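Local coordinates for protein putative secreted lipase (PDB 5H6B) that probably hydrolyses the ester bonds of triacylglycerols as a secreted, thermostable lipase with an alpha/beta-hydrolase fold from a marine Streptomyces, at residues Ala135-Thr141 with Asp200-Thr204; Lys148-Phe152 with Ser230-Ala234; Val190-Ala196 with Gln209-Asn215; Val219-Cys225 with Asp239-Glu245. Residue numbers count along the deposited sequence, not the author numbering.

Overall arrangement
Contacts 1 and 2 illustrate how an alpha/beta-hydrolase builds its active site from chain segments that follow parallel strands. Their centres are 12 Å apart, and each holds one member of a probable Ser-His-Asp triad: Asp200 OD2 lies 2.9 Å from His232 ND1, and the nucleophile would be Ser109. Contact 3 adjoins contact 1: Asn138 ND2 lies 3.0 Å from Gln209 O, and Gln209 NE2 bonds Val203 O in the loop of Asp200. Contact 4, about 17 Å from contact 1 between centres, packs the edge strand and its following turn on helix 240-250; it joins contact 3 through the sheet (Val194 O to Val219 N, 2.8 Å) and contact 2 by Ser230 OG to Asp239 OD2, 2.7 Å.

Contact 1 (Ala135-Thr141 with Asp200-Thr204); sequences APDNHGT and DQVVT. With ZN (zinc ion), chain D.
A single, short hydrogen bond joins two loops that have no regular secondary structure: Thr141 OG1 donates to Val202 O at 2.6 Å, with the Thr141 side chain in the t rotamer. The loop 135-141 leaves strand 128-134 through Ala135 at phi/psi 45/44, bends in an inverse gamma turn centred on Asp137, and passes Gly140 at positive phi. The backbones come closest at Thr141 and Val203, whose CA atoms are 5.2 Å apart. Val203 is the apolar centre, its CG1 3.8 Å from Asp137 CB and 4.1 Å from Gly140 O. Asp200, chi1 t, closes an Asx turn on its own loop: OD1 accepts from Val202 N and from Val203 N, each at 2.9 Å. Ala135 CB lies 3.7 Å from Asp200 OD2. On the far side of the loop, His139 NE2 binds zinc at 2.3 Å, together with Asp185. With OD1 held by its own backbone, Asp200 presents OD2 to His232 ND1, as expected of the acid in a Ser-His-Asp triad.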
loop_
_atom_site.group_PDB
_atom_site.type_symbol
_atom_site.label_atom_id
_atom_site.label_comp_id
_atom_site.label_asym_id
_atom_site.label_seq_id
_atom_site.Cartn_x
_atom_site.Cartn_y
_atom_site.Cartn_z
ATOM N N ALA A 135 0.492 6.230 -3.714
ATOM C CA ALA A 135 1.021 7.342 -2.946
ATOM C C ALA A 135 1.960 6.933 -1.807
ATOM O O ALA A 135 1.864 7.471 -0.714
ATOM C CB ALA A 135 -0.116 8.215 -2.447
ATOM N N PRO A 136 2.885 5.988 -2.057
ATOM C CA PRO A 136 3.721 5.491 -0.954
ATOM C C PRO A 136 4.811 6.491 -0.534
ATOM O O PRO A 136 5.462 7.077 -1.410
ATOM C CB PRO A 136 4.360 4.253 -1.560
ATOM C CG PRO A 136 4.517 4.598 -3.011
ATOM C CD PRO A 136 3.340 5.458 -3.359
ATOM N N ASP A 137 5.011 6.710 0.768
ATOM C CA ASP A 137 6.113 7.595 1.198
ATOM C C ASP A 137 7.437 6.850 1.313
ATOM O O ASP A 137 8.007 6.710 2.404
ATOM C CB ASP A 137 5.778 8.396 2.462
ATOM C CG ASP A 137 5.432 7.526 3.686
ATOM O OD1 ASP A 137 4.984 6.358 3.577
ATOM O OD2 ASP A 137 5.590 8.074 4.782
ATOM N N ASN A 138 7.969 6.438 0.159
ATOM C CA ASN A 138 9.107 5.480 0.114
ATOM C C ASN A 138 10.439 6.030 0.647
ATOM O O ASN A 138 11.311 5.245 1.045
ATOM C CB ASN A 138 9.268 4.870 -1.293
ATOM C CG ASN A 138 8.324 3.689 -1.526
ATOM O OD1 ASN A 138 8.264 2.780 -0.703
ATOM N ND2 ASN A 138 7.613 3.678 -2.660
ATOM N N HIS A 139 10.584 7.359 0.644
ATOM C CA HIS A 139 11.701 8.041 1.320
ATOM C C HIS A 139 11.210 9.018 2.378
ATOM O O HIS A 139 11.846 10.035 2.652
ATOM C CB HIS A 139 12.604 8.712 0.284
ATOM C CG HIS A 139 12.943 7.789 -0.830
ATOM N ND1 HIS A 139 12.137 7.650 -1.931
ATOM C CD2 HIS A 139 13.912 6.861 -0.953
ATOM C CE1 HIS A 139 12.628 6.721 -2.720
ATOM N NE2 HIS A 139 13.705 6.230 -2.150
ATOM N N GLY A 140 10.092 8.664 3.001
ATOM C CA GLY A 140 9.579 9.393 4.125
ATOM C C GLY A 140 8.905 10.655 3.692
ATOM O O GLY A 140 8.686 10.856 2.510
ATOM N N THR A 141 8.586 11.490 4.673
ATOM C CA THR A 141 7.844 12.735 4.482
ATOM C C THR A 141 8.177 13.669 5.665
ATOM O O THR A 141 9.221 13.504 6.290
ATOM C CB THR A 141 6.327 12.448 4.362
ATOM O OG1 THR A 141 5.617 13.665 4.158
ATOM C CG2 THR A 141 5.753 11.756 5.623
ATOM N N ASP A 200 -0.335 15.584 -4.679
ATOM C CA ASP A 200 -0.087 15.062 -3.342
ATOM C C ASP A 200 0.351 16.188 -2.401
ATOM O O ASP A 200 1.358 16.828 -2.629
ATOM C CB ASP A 200 0.947 13.946 -3.367
ATOM C CG ASP A 200 0.839 13.014 -2.161
ATOM O OD1 ASP A 200 0.865 13.531 -1.017
ATOM O OD2 ASP A 200 0.764 11.762 -2.355
ATOM N N GLN A 201 -0.425 16.397 -1.338
ATOM C CA GLN A 201 -0.148 17.423 -0.321
ATOM C C GLN A 201 0.566 16.902 0.938
ATOM O O GLN A 201 1.006 17.696 1.770
ATOM C CB GLN A 201 -1.464 18.132 0.054
ATOM C CG GLN A 201 -2.405 17.407 1.043
ATOM C CD GLN A 201 -3.227 16.264 0.449
ATOM O OE1 GLN A 201 -2.773 15.546 -0.457
ATOM N NE2 GLN A 201 -4.441 16.066 0.984
ATOM N N VAL A 202 0.642 15.577 1.086
ATOM C CA VAL A 202 1.146 14.898 2.298
ATOM C C VAL A 202 2.600 14.462 2.167
ATOM O O VAL A 202 3.332 14.462 3.152
ATOM C CB VAL A 202 0.313 13.612 2.595
ATOM C CG1 VAL A 202 0.920 12.764 3.726
ATOM C CG2 VAL A 202 -1.135 13.970 2.899
ATOM N N VAL A 203 2.986 14.033 0.963
ATOM C CA VAL A 203 4.279 13.400 0.692
ATOM C C VAL A 203 4.868 14.143 -0.487
ATOM O O VAL A 203 4.580 13.811 -1.644
ATOM C CB VAL A 203 4.123 11.914 0.313
ATOM C CG1 VAL A 203 5.483 11.289 0.045
ATOM C CG2 VAL A 203 3.364 11.151 1.389
ATOM N N THR A 204 5.652 15.169 -0.176
ATOM C CA THR A 204 6.235 16.043 -1.175
ATOM C C THR A 204 7.764 16.125 -1.004
ATOM O O THR A 204 8.277 15.897 0.097
ATOM C CB THR A 204 5.644 17.460 -1.110
ATOM O OG1 THR A 204 5.859 18.006 0.192
ATOM C CG2 THR A 204 4.158 17.444 -1.430
HETATM ZN ZN ZN D . 15.638 5.403 -2.968
#

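Contact 2 (Lys148-Phe152 with Ser230-Ala234); sequences KLLPF and SEHVA
In this alpha/beta-hydrolase the presumed catalytic histidine, His232, opens a short helix, 232-237, and residues 148-152 pack against its N-terminus. Residues 150-152 form a 3-10 turn, with Phe152 N bonded to Leu149 O at 3.0 Å; the closest CA pair is Leu149 with Val233, 7.7 Å apart. Ser230 leads in along extended backbone. Glu231 then takes the N-cap position: its p,p side chain curls back so that OE1 accepts from Ala234 N at 2.8 Å and OE2 from Val233 N at 2.9 Å, while OE2 also lies 3.6 Å from Phe152 CZ. His232, chi1 t, carries the imidazole into the probable triad, with hydrogen bonds to Ser109 and Asp200, and its CD2 rests 3.7 Å from Leu149 CD2. Val233, chi1 t, fills the space between Leu149 and Phe152, both with chi1 m. Val233 CG2 stands 3.8 Å from Leu149 CD2 and makes a CH-pi contact over one face of the Phe152 ring, 3.9 Å from the ring centroid and 16° off the normal.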
loop_
_atom_site.group_PDB
_atom_site.type_symbol
_atom_site.label_atom_id
_atom_site.label_comp_id
_atom_site.label_asym_id
_atom_site.label_seq_id
_atom_site.Cartn_x
_atom_site.Cartn_y
_atom_site.Cartn_z
ATOM N N LYS A 148 -1.450 17.074 7.354
ATOM C CA LYS A 148 -2.439 17.264 6.294
ATOM C C LYS A 148 -3.416 16.093 6.107
ATOM O O LYS A 148 -4.427 16.247 5.414
ATOM C CB LYS A 148 -1.756 17.657 4.981
ATOM C CG LYS A 148 -0.919 18.923 5.137
ATOM C CD LYS A 148 -0.835 19.731 3.853
ATOM C CE LYS A 148 0.263 20.788 3.934
ATOM N NZ LYS A 148 0.054 21.673 5.114
ATOM N N LEU A 149 -3.121 14.942 6.717
ATOM C CA LEU A 149 -4.115 13.859 6.856
ATOM C C LEU A 149 -5.242 14.143 7.861
ATOM O O LEU A 149 -6.343 13.619 7.710
ATOM C CB LEU A 149 -3.451 12.554 7.272
ATOM C CG LEU A 149 -2.474 11.889 6.318
ATOM C CD1 LEU A 149 -1.647 10.838 7.058
ATOM C CD2 LEU A 149 -3.205 11.296 5.108
ATOM N N LEU A 150 -4.970 14.962 8.873
ATOM C CA LEU A 150 -5.884 15.117 10.014
ATOM C C LEU A 150 -7.314 15.547 9.657
ATOM O O LEU A 150 -8.272 15.027 10.238
ATOM C CB LEU A 150 -5.287 16.061 11.060
ATOM C CG LEU A 150 -4.010 15.581 11.758
ATOM C CD1 LEU A 150 -3.576 16.672 12.719
ATOM C CD2 LEU A 150 -4.187 14.264 12.499
ATOM N N PRO A 151 -7.481 16.443 8.672
ATOM C CA PRO A 151 -8.856 16.815 8.322
ATOM C C PRO A 151 -9.744 15.654 7.852
ATOM O O PRO A 151 -10.973 15.770 7.892
ATOM C CB PRO A 151 -8.660 17.837 7.196
ATOM C CG PRO A 151 -7.299 18.416 7.459
ATOM C CD PRO A 151 -6.495 17.243 7.925
ATOM N N PHE A 152 -9.127 14.567 7.381
ATOM C CA PHE A 152 -9.849 13.386 6.936
ATOM C C PHE A 152 -10.135 12.436 8.087
ATOM O O PHE A 152 -11.032 11.614 7.988
ATOM C CB PHE A 152 -9.050 12.651 5.847
ATOM C CG PHE A 152 -8.896 13.434 4.570
ATOM C CD1 PHE A 152 -9.837 13.325 3.569
ATOM C CD2 PHE A 152 -7.800 14.286 4.374
ATOM C CE1 PHE A 152 -9.710 14.041 2.391
ATOM C CE2 PHE A 152 -7.665 15.015 3.201
ATOM C CZ PHE A 152 -8.620 14.884 2.201
ATOM N N SER A 230 -7.030 13.909 -8.039
ATOM C CA SER A 230 -6.953 13.260 -6.724
ATOM C C SER A 230 -5.728 13.694 -5.948
ATOM O O SER A 230 -4.646 13.789 -6.501
ATOM C CB SER A 230 -6.911 11.725 -6.833
ATOM O OG SER A 230 -8.191 11.216 -7.120
ATOM N N GLU A 231 -5.919 13.940 -4.661
ATOM C CA GLU A 231 -4.819 14.185 -3.738
ATOM C C GLU A 231 -4.489 12.873 -2.989
ATOM O O GLU A 231 -4.874 11.786 -3.429
ATOM C CB GLU A 231 -5.113 15.400 -2.831
ATOM C CG GLU A 231 -6.450 15.408 -2.080
ATOM C CD GLU A 231 -6.664 14.178 -1.221
ATOM O OE1 GLU A 231 -7.458 13.288 -1.632
ATOM O OE2 GLU A 231 -6.021 14.076 -0.148
ATOM N N HIS A 232 -3.773 12.977 -1.878
ATOM C CA HIS A 232 -3.162 11.829 -1.233
ATOM C C HIS A 232 -4.177 10.776 -0.753
ATOM O O HIS A 232 -3.954 9.571 -0.925
ATOM C CB HIS A 232 -2.292 12.307 -0.076
ATOM C CG HIS A 232 -1.526 11.219 0.596
ATOM N ND1 HIS A 232 -0.339 10.721 0.102
ATOM C CD2 HIS A 232 -1.769 10.540 1.745
ATOM C CE1 HIS A 232 0.106 9.770 0.902
ATOM N NE2 HIS A 232 -0.737 9.649 1.913
ATOM N N VAL A 233 -5.279 11.225 -0.165
ATOM C CA VAL A 233 -6.229 10.294 0.412
ATOM C C VAL A 233 -7.095 9.655 -0.667
ATOM O O VAL A 233 -7.242 8.438 -0.692
ATOM C CB VAL A 233 -7.061 10.961 1.545
ATOM C CG1 VAL A 233 -8.151 10.020 2.065
ATOM C CG2 VAL A 233 -6.119 11.346 2.688
ATOM N N ALA A 234 -7.621 10.488 -1.557
ATOM C CA ALA A 234 -8.515 10.059 -2.612
ATOM C C ALA A 234 -7.912 8.986 -3.501
ATOM O O ALA A 234 -8.586 7.999 -3.810
ATOM C CB ALA A 234 -8.945 11.250 -3.461
#

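Contact 3 (Val190-Ala196 with Gln209-Asn215); sequences VRYTVIA and QYLDGPN
Val194 abuts the edge of the Tyr210 ring, CG1 4.0 Å from Tyr210 CD1, and packs on Leu211, CG2 3.8 Å from Leu211 CD1. It belongs to strand 191-196 of the parallel sheet of an alpha/beta-hydrolase, and the loop covering it is part of the connection to the neighbouring strand 216-220. That loop runs back along the strand in the opposite direction: the CA atoms of Ala196 and Gln209 are 6.9 Å apart, the CA atoms of Val194 and Tyr210 6.1 Å, and the CA atoms of Arg191 and Asn215 5.4 Å. Strand alternation sorts the side chains, so that Tyr192, Val194 and Ala196 point toward the loop while Thr193 and Ile195 point away, Ile195 reaching helix 240-250. At the C-terminal end, Ala196 CB meets Gln209 OE1 at 3.3 Å and Tyr210 CE1 at 3.9 Å. Gln209 NE2 in turn bonds Val203 O, which ties this end to the loop of the probable catalytic Asp200. Further along, Leu211, in the m,t rotamer, sets CD1 3.5 Å from Tyr192 CD2. Asn215 CB packs 3.5 Å from Val190 O, and the backbones meet where Tyr192 N donates to Asn215 O at 3.0 Å, nearly straight at 173°.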
loop_
_atom_site.group_PDB
_atom_site.type_symbol
_atom_site.label_atom_id
_atom_site.label_comp_id
_atom_site.label_asym_id
_atom_site.label_seq_id
_atom_site.Cartn_x
_atom_site.Cartn_y
_atom_site.Cartn_z
ATOM N N VAL A 190 11.194 -9.177 -7.270
ATOM C CA VAL A 190 9.916 -8.478 -7.043
ATOM C C VAL A 190 9.640 -7.423 -8.115
ATOM O O VAL A 190 10.535 -6.658 -8.497
ATOM C CB VAL A 190 9.877 -7.825 -5.634
ATOM C CG1 VAL A 190 8.523 -7.160 -5.365
ATOM C CG2 VAL A 190 10.182 -8.872 -4.570
ATOM N N ARG A 191 8.399 -7.389 -8.598
ATOM C CA ARG A 191 7.961 -6.361 -9.535
ATOM C C ARG A 191 7.250 -5.232 -8.785
ATOM O O ARG A 191 6.224 -5.439 -8.143
ATOM C CB ARG A 191 7.084 -6.967 -10.632
ATOM C CG ARG A 191 7.829 -8.047 -11.426
ATOM C CD ARG A 191 7.687 -7.918 -12.940
ATOM N NE ARG A 191 6.560 -8.685 -13.477
ATOM C CZ ARG A 191 6.079 -8.580 -14.721
ATOM N NH1 ARG A 191 6.598 -7.724 -15.605
ATOM N NH2 ARG A 191 5.053 -9.343 -15.087
ATOM N N TYR A 192 7.826 -4.039 -8.875
ATOM C CA TYR A 192 7.376 -2.870 -8.139
ATOM C C TYR A 192 6.654 -1.921 -9.061
ATOM O O TYR A 192 7.175 -1.598 -10.139
ATOM C CB TYR A 192 8.571 -2.123 -7.559
ATOM C CG TYR A 192 9.377 -2.868 -6.521
ATOM C CD1 TYR A 192 10.321 -3.838 -6.887
ATOM C CD2 TYR A 192 9.230 -2.574 -5.172
ATOM C CE1 TYR A 192 11.086 -4.487 -5.931
ATOM C CE2 TYR A 192 9.995 -3.212 -4.218
ATOM C CZ TYR A 192 10.914 -4.165 -4.589
ATOM O OH TYR A 192 11.628 -4.790 -3.596
ATOM N N THR A 193 5.478 -1.455 -8.629
ATOM C CA THR A 193 4.756 -0.361 -9.301
ATOM C C THR A 193 4.475 0.743 -8.262
ATOM O O THR A 193 4.237 0.461 -7.086
ATOM C CB THR A 193 3.438 -0.851 -9.939
ATOM O OG1 THR A 193 3.690 -2.012 -10.751
ATOM C CG2 THR A 193 2.764 0.241 -10.789
ATOM N N VAL A 194 4.575 1.994 -8.695
ATOM C CA VAL A 194 4.237 3.142 -7.872
ATOM C C VAL A 194 3.295 4.017 -8.694
ATOM O O VAL A 194 3.570 4.327 -9.856
ATOM C CB VAL A 194 5.465 3.957 -7.445
ATOM C CG1 VAL A 194 5.051 5.181 -6.645
ATOM C CG2 VAL A 194 6.421 3.112 -6.632
ATOM N N ILE A 195 2.166 4.375 -8.085
ATOM C CA ILE A 195 1.207 5.273 -8.680
ATOM C C ILE A 195 1.154 6.470 -7.740
ATOM O O ILE A 195 0.810 6.335 -6.563
ATOM C CB ILE A 195 -0.176 4.615 -8.828
ATOM C CG1 ILE A 195 -0.072 3.294 -9.596
ATOM C CG2 ILE A 195 -1.141 5.572 -9.512
ATOM C CD1 ILE A 195 -1.233 2.363 -9.377
ATOM N N ALA A 196 1.515 7.634 -8.281
ATOM C CA ALA A 196 1.593 8.874 -7.558
ATOM C C ALA A 196 0.746 9.916 -8.249
ATOM O O ALA A 196 0.450 9.802 -9.452
ATOM C CB ALA A 196 3.038 9.344 -7.483
ATOM N N GLN A 209 8.169 9.590 -3.846
ATOM C CA GLN A 209 7.355 8.381 -3.735
ATOM C C GLN A 209 7.860 7.293 -4.679
ATOM O O GLN A 209 7.735 6.109 -4.385
ATOM C CB GLN A 209 5.894 8.686 -4.041
ATOM C CG GLN A 209 5.293 9.754 -3.134
ATOM C CD GLN A 209 3.909 10.145 -3.573
ATOM O OE1 GLN A 209 3.202 9.366 -4.215
ATOM N NE2 GLN A 209 3.511 11.367 -3.247
ATOM N N TYR A 210 8.426 7.717 -5.814
ATOM C CA TYR A 210 8.941 6.804 -6.831
ATOM C C TYR A 210 10.095 5.951 -6.329
ATOM O O TYR A 210 10.908 6.406 -5.534
ATOM C CB TYR A 210 9.416 7.563 -8.074
ATOM C CG TYR A 210 8.356 8.254 -8.886
ATOM C CD1 TYR A 210 7.031 7.790 -8.926
ATOM C CD2 TYR A 210 8.689 9.358 -9.680
ATOM C CE1 TYR A 210 6.082 8.437 -9.699
ATOM C CE2 TYR A 210 7.743 10.007 -10.459
ATOM C CZ TYR A 210 6.443 9.531 -10.462
ATOM O OH TYR A 210 5.489 10.156 -11.210
ATOM N N LEU A 211 10.133 4.709 -6.812
ATOM C CA LEU A 211 11.208 3.778 -6.541
ATOM C C LEU A 211 12.182 3.718 -7.728
ATOM O O LEU A 211 11.871 4.111 -8.844
ATOM C CB LEU A 211 10.642 2.391 -6.258
ATOM C CG LEU A 211 9.868 2.223 -4.945
ATOM C CD1 LEU A 211 9.074 0.925 -4.986
ATOM C CD2 LEU A 211 10.772 2.221 -3.731
ATOM N N ASP A 212 13.373 3.212 -7.457
ATOM C CA ASP A 212 14.416 3.068 -8.459
ATOM C C ASP A 212 14.924 1.636 -8.466
ATOM O O ASP A 212 15.167 1.044 -7.417
ATOM C CB ASP A 212 15.559 4.016 -8.131
ATOM C CG ASP A 212 16.810 3.741 -8.938
ATOM O OD1 ASP A 212 16.937 4.270 -10.064
ATOM O OD2 ASP A 212 17.684 3.032 -8.406
ATOM N N GLY A 213 15.120 1.112 -9.662
ATOM C CA GLY A 213 15.641 -0.225 -9.846
ATOM C C GLY A 213 15.304 -0.726 -11.237
ATOM O O GLY A 213 14.506 -0.102 -11.953
ATOM N N PRO A 214 15.900 -1.863 -11.634
ATOM C CA PRO A 214 15.565 -2.434 -12.937
ATOM C C PRO A 214 14.108 -2.915 -13.063
ATOM O O PRO A 214 13.576 -2.879 -14.176
ATOM C CB PRO A 214 16.548 -3.608 -13.068
ATOM C CG PRO A 214 16.864 -3.986 -11.667
ATOM C CD PRO A 214 16.878 -2.690 -10.903
ATOM N N ASN A 215 13.473 -3.342 -11.961
ATOM C CA ASN A 215 12.104 -3.912 -12.025
ATOM C C ASN A 215 11.034 -3.014 -11.399
ATOM O O ASN A 215 10.146 -3.489 -10.665
ATOM C CB ASN A 215 12.069 -5.312 -11.397
ATOM C CG ASN A 215 13.020 -6.278 -12.078
ATOM O OD1 ASN A 215 13.240 -6.211 -13.285
ATOM N ND2 ASN A 215 13.593 -7.175 -11.302
#

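Contact 4 (Val219-Cys225 with Asp239-Glu245); sequences VLLQDLC and DRIAFHE
Apolar packing dominates this join between the edge strand of the alpha/beta-hydrolase sheet, with the short helical turn that follows it, and helix 240-250. Ile241 (m,t) is the centre: its CG2 lies 3.7 Å from Leu221 CD1 and 4.2 Å from Leu224 CB, and its CD1 is 3.7 Å from Cys225 CB. Leu221, in the t,p rotamer, also places CD1 4.3 Å from Ala242 CB. The CA atoms of Leu221 and Ala242 are 6.9 Å apart, those of Cys225 and Ile241 7.7 Å. Mixed contacts lie beside these, with Leu221 CD2 3.5 Å from Asp239 OD2, Leu224 CD1 4.0 Å from Glu245 CG and Val219 CG2 4.0 Å from Glu245 OE2. Asp239 is the N-cap of helix 240-250, OD1 accepting from Ala242 N at 3.0 Å. Covalent chemistry adds the Cys225-Cys260 disulfide. The two segments thus meet by apolar burial, while the carboxylates find further partners outside the pair: Asp239 bonds Ser230, and Glu245 bonds Thr258 and forms a salt bridge with Arg217.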
loop_
_atom_site.group_PDB
_atom_site.type_symbol
_atom_site.label_atom_id
_atom_site.label_comp_id
_atom_site.label_asym_id
_atom_site.label_seq_id
_atom_site.Cartn_x
_atom_site.Cartn_y
_atom_site.Cartn_z
ATOM N N VAL A 219 4.458 5.542 -12.206
ATOM C CA VAL A 219 3.342 6.049 -12.978
ATOM C C VAL A 219 2.781 7.309 -12.330
ATOM O O VAL A 219 2.515 7.346 -11.114
ATOM C CB VAL A 219 2.235 4.985 -13.043
ATOM C CG1 VAL A 219 1.061 5.467 -13.895
ATOM C CG2 VAL A 219 2.809 3.674 -13.584
ATOM N N LEU A 220 2.622 8.338 -13.149
ATOM C CA LEU A 220 2.016 9.579 -12.741
ATOM C C LEU A 220 0.549 9.508 -13.140
ATOM O O LEU A 220 0.228 9.358 -14.330
ATOM C CB LEU A 220 2.695 10.761 -13.425
ATOM C CG LEU A 220 2.181 12.147 -13.015
ATOM C CD1 LEU A 220 2.386 12.378 -11.524
ATOM C CD2 LEU A 220 2.862 13.246 -13.832
ATOM N N LEU A 221 -0.330 9.621 -12.143
ATOM C CA LEU A 221 -1.780 9.534 -12.346
ATOM C C LEU A 221 -2.308 10.476 -13.434
ATOM O O LEU A 221 -3.224 10.125 -14.189
ATOM C CB LEU A 221 -2.516 9.842 -11.026
ATOM C CG LEU A 221 -4.046 9.782 -11.018
ATOM C CD1 LEU A 221 -4.476 8.339 -11.252
ATOM C CD2 LEU A 221 -4.604 10.358 -9.711
ATOM N N GLN A 222 -1.739 11.672 -13.500
ATOM C CA GLN A 222 -2.182 12.658 -14.460
ATOM C C GLN A 222 -1.736 12.303 -15.905
ATOM O O GLN A 222 -2.353 12.786 -16.843
ATOM C CB GLN A 222 -1.775 14.068 -14.057
ATOM C CG GLN A 222 -2.527 14.609 -12.825
ATOM C CD GLN A 222 -2.198 13.879 -11.522
ATOM O OE1 GLN A 222 -3.073 13.583 -10.714
ATOM N NE2 GLN A 222 -0.938 13.573 -11.331
ATOM N N ASP A 223 -0.714 11.448 -16.080
ATOM C CA ASP A 223 -0.393 10.882 -17.412
ATOM C C ASP A 223 -1.504 9.980 -17.916
ATOM O O ASP A 223 -1.732 9.901 -19.117
ATOM C CB ASP A 223 0.931 10.077 -17.419
ATOM C CG ASP A 223 2.165 10.960 -17.343
ATOM O OD1 ASP A 223 2.065 12.156 -17.637
ATOM O OD2 ASP A 223 3.247 10.463 -16.972
ATOM N N LEU A 224 -2.179 9.304 -16.987
ATOM C CA LEU A 224 -3.302 8.421 -17.297
ATOM C C LEU A 224 -4.583 9.227 -17.542
ATOM O O LEU A 224 -5.325 8.942 -18.473
ATOM C CB LEU A 224 -3.523 7.432 -16.147
ATOM C CG LEU A 224 -2.313 6.625 -15.680
ATOM C CD1 LEU A 224 -2.698 5.779 -14.486
ATOM C CD2 LEU A 224 -1.793 5.773 -16.838
ATOM N N CYS A 225 -4.851 10.200 -16.678
ATOM C CA CYS A 225 -5.963 11.106 -16.856
ATOM C C CYS A 225 -5.543 12.506 -16.397
ATOM O O CYS A 225 -5.455 12.754 -15.197
ATOM C CB CYS A 225 -7.198 10.625 -16.096
ATOM S SG CYS A 225 -8.663 11.669 -16.323
ATOM N N ASP A 239 -10.327 6.338 -6.014
ATOM C CA ASP A 239 -9.971 6.636 -7.384
ATOM C C ASP A 239 -9.908 5.345 -8.240
ATOM O O ASP A 239 -8.966 4.581 -8.138
ATOM C CB ASP A 239 -8.643 7.400 -7.372
ATOM C CG ASP A 239 -8.327 8.015 -8.697
ATOM O OD1 ASP A 239 -8.636 7.356 -9.707
ATOM O OD2 ASP A 239 -7.789 9.143 -8.731
ATOM N N ARG A 240 -10.933 5.115 -9.062
ATOM C CA ARG A 240 -10.988 3.944 -9.951
ATOM C C ARG A 240 -9.954 3.980 -11.087
ATOM O O ARG A 240 -9.600 2.934 -11.618
ATOM C CB ARG A 240 -12.361 3.784 -10.602
ATOM C CG ARG A 240 -13.410 3.134 -9.739
ATOM C CD ARG A 240 -13.997 4.125 -8.791
ATOM N NE ARG A 240 -15.184 3.613 -8.103
ATOM C CZ ARG A 240 -15.704 4.143 -6.986
ATOM N NH1 ARG A 240 -15.151 5.218 -6.383
ATOM N NH2 ARG A 240 -16.781 3.571 -6.458
ATOM N N ILE A 241 -9.517 5.173 -11.490
ATOM C CA ILE A 241 -8.429 5.295 -12.454
ATOM C C ILE A 241 -7.177 4.667 -11.847
ATOM O O ILE A 241 -6.586 3.755 -12.440
ATOM C CB ILE A 241 -8.210 6.764 -12.882
ATOM C CG1 ILE A 241 -9.384 7.225 -13.751
ATOM C CG2 ILE A 241 -6.911 6.908 -13.655
ATOM C CD1 ILE A 241 -9.528 8.728 -13.877
ATOM N N ALA A 242 -6.814 5.113 -10.641
ATOM C CA ALA A 242 -5.727 4.488 -9.900
ATOM C C ALA A 242 -5.948 2.986 -9.737
ATOM O O ALA A 242 -5.033 2.199 -9.982
ATOM C CB ALA A 242 -5.521 5.145 -8.553
ATOM N N PHE A 243 -7.160 2.575 -9.375
ATOM C CA PHE A 243 -7.409 1.143 -9.152
ATOM C C PHE A 243 -7.342 0.288 -10.435
ATOM O O PHE A 243 -6.909 -0.862 -10.384
ATOM C CB PHE A 243 -8.728 0.921 -8.379
ATOM C CG PHE A 243 -8.779 1.597 -7.013
ATOM C CD1 PHE A 243 -7.614 1.940 -6.304
ATOM C CD2 PHE A 243 -10.013 1.866 -6.414
ATOM C CE1 PHE A 243 -7.687 2.548 -5.043
ATOM C CE2 PHE A 243 -10.083 2.476 -5.152
ATOM C CZ PHE A 243 -8.921 2.807 -4.467
ATOM N N HIS A 244 -7.743 0.850 -11.573
ATOM C CA HIS A 244 -7.553 0.187 -12.865
ATOM C C HIS A 244 -6.084 -0.087 -13.124
ATOM O O HIS A 244 -5.718 -1.189 -13.587
ATOM C CB HIS A 244 -8.119 1.028 -13.998
ATOM C CG HIS A 244 -8.237 0.293 -15.292
ATOM N ND1 HIS A 244 -7.256 0.331 -16.265
ATOM C CD2 HIS A 244 -9.225 -0.500 -15.775
ATOM C CE1 HIS A 244 -7.640 -0.412 -17.289
ATOM N NE2 HIS A 244 -8.831 -0.923 -17.020
ATOM N N GLU A 245 -5.249 0.916 -12.818
ATOM C CA GLU A 245 -3.799 0.765 -12.932
ATOM C C GLU A 245 -3.267 -0.286 -11.957
ATOM O O GLU A 245 -2.377 -1.041 -12.301
ATOM C CB GLU A 245 -3.089 2.111 -12.766
ATOM C CG GLU A 245 -1.650 2.128 -13.248
ATOM C CD GLU A 245 -1.505 1.912 -14.761
ATOM O OE1 GLU A 245 -2.507 1.865 -15.500
ATOM O OE2 GLU A 245 -0.363 1.788 -15.218
#